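PDB 3F2K: histone-lysine N-methyltransferase SETMAR from Homo sapiens, which joins a histone H3 lysine methyltransferase to a DNA-binding mariner transposase domain, the part described here, and acts in DNA double-strand break repair. Local coordinates for residues N165-K170 and Y203-N208. Numbering follows the deposited sequence. Where two conformers were deposited one is given.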
ATOM      1  N   ASN A 165       3.801  -2.398   2.585  1.00 15.32           N
ATOM      2  CA  ASN A 165       4.374  -2.903   3.823  1.00 16.71           C
ATOM      3  C   ASN A 165       5.746  -3.601   3.599  1.00 16.76           C
ATOM      4  O   ASN A 165       6.740  -3.216   4.240  1.00 17.54           O
ATOM      5  CB  ASN A 165       3.346  -3.829   4.469  1.00 14.73           C
ATOM      6  CG  ASN A 165       3.555  -3.922   5.918  1.00 20.39           C
ATOM      7  OD1 ASN A 165       4.371  -4.704   6.358  1.00 25.33           O
ATOM      8  ND2 ASN A 165       2.835  -3.103   6.671  1.00 26.93           N
ATOM      9  N   TYR A 166       5.820  -4.562   2.683  1.00 18.22           N
ATOM     10  CA  TYR A 166       7.074  -5.325   2.506  1.00 17.23           C
ATOM     11  C   TYR A 166       8.208  -4.544   1.791  1.00 18.20           C
ATOM     12  O   TYR A 166       9.390  -4.842   1.968  1.00 18.42           O
ATOM     13  CB  TYR A 166       6.863  -6.681   1.867  1.00 17.15           C
ATOM     14  CG  TYR A 166       6.474  -6.709   0.395  1.00 16.50           C
ATOM     15  CD1 TYR A 166       7.387  -6.256  -0.625  1.00 16.80           C
ATOM     16  CD2 TYR A 166       5.219  -7.171  -0.001  1.00 16.36           C
ATOM     17  CE1 TYR A 166       7.041  -6.352  -1.977  1.00 17.14           C
ATOM     18  CE2 TYR A 166       4.861  -7.269  -1.328  1.00 16.88           C
ATOM     19  CZ  TYR A 166       5.750  -6.819  -2.303  1.00 15.38           C
ATOM     20  OH  TYR A 166       5.318  -6.912  -3.588  1.00 17.83           O
ATOM     21  N   HIS A 167       7.829  -3.482   1.071  1.00 16.55           N
ATOM     22  CA  HIS A 167       8.795  -2.692   0.308  1.00 16.99           C
ATOM     23  C   HIS A 167       8.965  -1.291   0.887  1.00 17.19           C
ATOM     24  O   HIS A 167      10.025  -0.974   1.497  1.00 16.91           O
ATOM     25  CB  HIS A 167       8.377  -2.589  -1.184  1.00 16.10           C
ATOM     26  CG  HIS A 167       9.421  -1.936  -2.031  1.00 18.66           C
ATOM     27  ND1 HIS A 167      10.698  -2.465  -2.135  1.00 17.72           N
ATOM     28  CD2 HIS A 167       9.385  -0.836  -2.833  1.00 17.78           C
ATOM     29  CE1 HIS A 167      11.426  -1.666  -2.926  1.00 18.06           C
ATOM     30  NE2 HIS A 167      10.641  -0.690  -3.374  1.00 19.23           N
ATOM     31  N   VAL A 168       7.968  -0.427   0.710  1.00 17.79           N
ATOM     32  CA  VAL A 168       8.145   0.974   1.154  1.00 18.71           C
ATOM     33  C   VAL A 168       8.424   1.075   2.649  1.00 17.89           C
ATOM     34  O   VAL A 168       9.391   1.738   3.086  1.00 17.49           O
ATOM     35  CB  VAL A 168       6.928   1.915   0.688  1.00 18.82           C
ATOM     36  CG1 VAL A 168       7.158   3.337   1.144  1.00 20.76           C
ATOM     37  CG2 VAL A 168       6.738   1.845  -0.869  1.00 17.30           C
ATOM     38  N   PHE A 169       7.607   0.385   3.466  1.00 17.63           N
ATOM     39  CA  PHE A 169       7.758   0.504   4.897  1.00 20.12           C
ATOM     40  C   PHE A 169       9.056  -0.104   5.434  1.00 21.14           C
ATOM     41  O   PHE A 169       9.597   0.380   6.402  1.00 21.66           O
ATOM     42  CB  PHE A 169       6.497  -0.030   5.659  1.00 19.00           C
ATOM     43  CG  PHE A 169       5.243   0.901   5.501  1.00 21.12           C
ATOM     44  CD1 PHE A 169       5.392   2.211   5.058  1.00 20.40           C
ATOM     45  CD2 PHE A 169       3.953   0.462   5.792  1.00 20.98           C
ATOM     46  CE1 PHE A 169       4.278   3.053   4.878  1.00 21.08           C
ATOM     47  CE2 PHE A 169       2.813   1.341   5.625  1.00 20.27           C
ATOM     48  CZ  PHE A 169       3.002   2.598   5.164  1.00 20.81           C
ATOM     49  N   LYS A 170       9.510  -1.174   4.803  1.00 20.90           N
ATOM     50  CA  LYS A 170      10.778  -1.784   5.158  1.00 22.54           C
ATOM     51  C   LYS A 170      11.917  -0.778   5.009  1.00 20.13           C
ATOM     52  O   LYS A 170      12.694  -0.532   5.963  1.00 22.85           O
ATOM     53  CB  LYS A 170      11.001  -3.009   4.280  1.00 20.94           C
ATOM     54  CG  LYS A 170      12.419  -3.572   4.287  1.00 27.67           C
ATOM     55  CD  LYS A 170      12.569  -4.725   3.332  1.00 27.17           C
ATOM     56  CE  LYS A 170      12.272  -4.383   1.866  1.00 32.44           C
ATOM     57  NZ  LYS A 170      12.079  -5.691   1.039  1.00 34.57           N
ATOM     58  N   TYR A 203       9.859   2.298  -6.930  1.00 18.02           N
ATOM     59  CA  TYR A 203       8.474   1.789  -6.831  1.00 18.95           C
ATOM     60  C   TYR A 203       8.269   0.513  -7.649  1.00 19.37           C
ATOM     61  O   TYR A 203       7.641  -0.431  -7.186  1.00 15.90           O
ATOM     62  CB  TYR A 203       7.473   2.937  -7.134  1.00 19.73           C
ATOM     63  CG  TYR A 203       7.689   4.074  -6.151  1.00 19.99           C
ATOM     64  CD1 TYR A 203       7.157   4.003  -4.827  1.00 21.66           C
ATOM     65  CD2 TYR A 203       8.465   5.181  -6.496  1.00 20.81           C
ATOM     66  CE1 TYR A 203       7.396   4.985  -3.896  1.00 23.13           C
ATOM     67  CE2 TYR A 203       8.698   6.216  -5.566  1.00 23.26           C
ATOM     68  CZ  TYR A 203       8.132   6.101  -4.270  1.00 23.02           C
ATOM     69  OH  TYR A 203       8.301   7.065  -3.355  1.00 22.09           O
ATOM     70  N   ALA A 204       8.847   0.483  -8.843  1.00 18.15           N
ATOM     71  CA  ALA A 204       8.647  -0.629  -9.758  1.00 19.08           C
ATOM     72  C   ALA A 204       9.108  -1.922  -9.102  1.00 18.72           C
ATOM     73  O   ALA A 204       8.470  -2.972  -9.300  1.00 19.26           O
ATOM     74  CB  ALA A 204       9.392  -0.386 -11.048  1.00 20.61           C
ATOM     75  N   THR A 205      10.211  -1.798  -8.344  1.00 20.33           N
ATOM     76  CA  THR A 205      10.785  -2.922  -7.561  1.00 21.77           C
ATOM     77  C   THR A 205       9.720  -3.564  -6.679  1.00 21.40           C
ATOM     78  O   THR A 205       9.548  -4.781  -6.696  1.00 19.65           O
ATOM     79  CB  THR A 205      11.970  -2.502  -6.691  1.00 22.19           C
ATOM     80  OG1 THR A 205      13.004  -1.902  -7.490  1.00 23.85           O
ATOM     81  CG2 THR A 205      12.597  -3.712  -5.955  1.00 22.21           C
ATOM     82  N   GLY A 206       9.062  -2.747  -5.848  1.00 18.54           N
ATOM     83  CA  GLY A 206       8.055  -3.275  -4.946  1.00 18.95           C
ATOM     84  C   GLY A 206       6.915  -4.001  -5.640  1.00 17.77           C
ATOM     85  O   GLY A 206       6.510  -5.078  -5.206  1.00 17.48           O
ATOM     86  N   ILE A 207       6.406  -3.384  -6.707  0.50 16.45           N
ATOM     87  CA  ILE A 207       5.284  -3.903  -7.447  0.50 16.81           C
ATOM     88  C   ILE A 207       5.685  -5.227  -8.070  0.50 17.31           C
ATOM     89  O   ILE A 207       5.041  -6.250  -7.846  0.50 15.59           O
ATOM     90  CB  ILE A 207       4.842  -2.925  -8.586  0.50 17.05           C
ATOM     91  CG1 ILE A 207       4.353  -1.625  -7.961  0.50 15.48           C
ATOM     92  CG2 ILE A 207       3.799  -3.601  -9.491  0.50 15.85           C
ATOM     93  CD1 ILE A 207       3.073  -1.771  -7.176  0.50 18.12           C
ATOM     94  N   ASN A 208       6.769  -5.177  -8.826  1.00 17.77           N
ATOM     95  CA  ASN A 208       7.248  -6.348  -9.621  1.00 19.65           C
ATOM     96  C   ASN A 208       7.584  -7.611  -8.782  1.00 19.52           C
ATOM     97  O   ASN A 208       7.351  -8.763  -9.217  1.00 20.17           O
ATOM     98  CB  ASN A 208       8.317  -5.869 -10.608  1.00 22.00           C
ATOM     99  CG  ASN A 208       7.668  -5.110 -11.763  1.00 24.21           C
ATOM    100  OD1 ASN A 208       6.911  -5.705 -12.545  1.00 31.74           O
ATOM    101  ND2 ASN A 208       7.940  -3.795 -11.885  1.00 32.80           N
TER
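Two helices of the transposase domain run nearly antiparallel here, their axes 9.2 Å apart and their directions 153° from one another, and their backbones come closest at His-167 and Gly-206. The polar link is one hydrogen bond: Tyr-166 OH donates to Gly-206 O at 2.7 Å, almost along the C=O axis, with that oxygen at the ring edge near its plane. Tyr-166 reaches it with CG wedged between backbone N and carbonyl carbon (chi1 70°), the crowded position for a helical residue. The ring contact is CH-pi. Gly-206 CA sits over one face of the His-167 imidazole, 3.7 Å from the ring centroid, and Gly-206 N lies above the same face toward the rim. With CG anti to its own N (chi1 -173°), His-167 lays that face against Gly-206, which has no CB; one placed there would clash with His-167 CD2. An alanine at His-167 would remove the ring, and with it the NE2 hydrogen bond to Phe-202 O that helps to hold the ring's orientation, and would probably leave the helices less tightly packed at Gly-206. Van der Waals contacts flank the centre: Thr-205 CG2 meets His-167 CE1 at 3.8 Å, the two side chains crossing at about a right angle, while the apolar pair Val-168 CG2 and Tyr-203 CE1 approach more loosely, at 4.4 Å. Beyond the pair, Arg-213, further along helix 202-219, makes a cation-pi contact with Tyr-166. Val-168 and Ile-207 both pack on Trp-79 of strand 72-80, so helices 163-176 and 202-219 lie together against the central sheet of the RNase H-like fold, and from helix 163-176 Asn-165 ND2 hydrogen-bonds the magnesium ligand Asp-38 on strand 34-43.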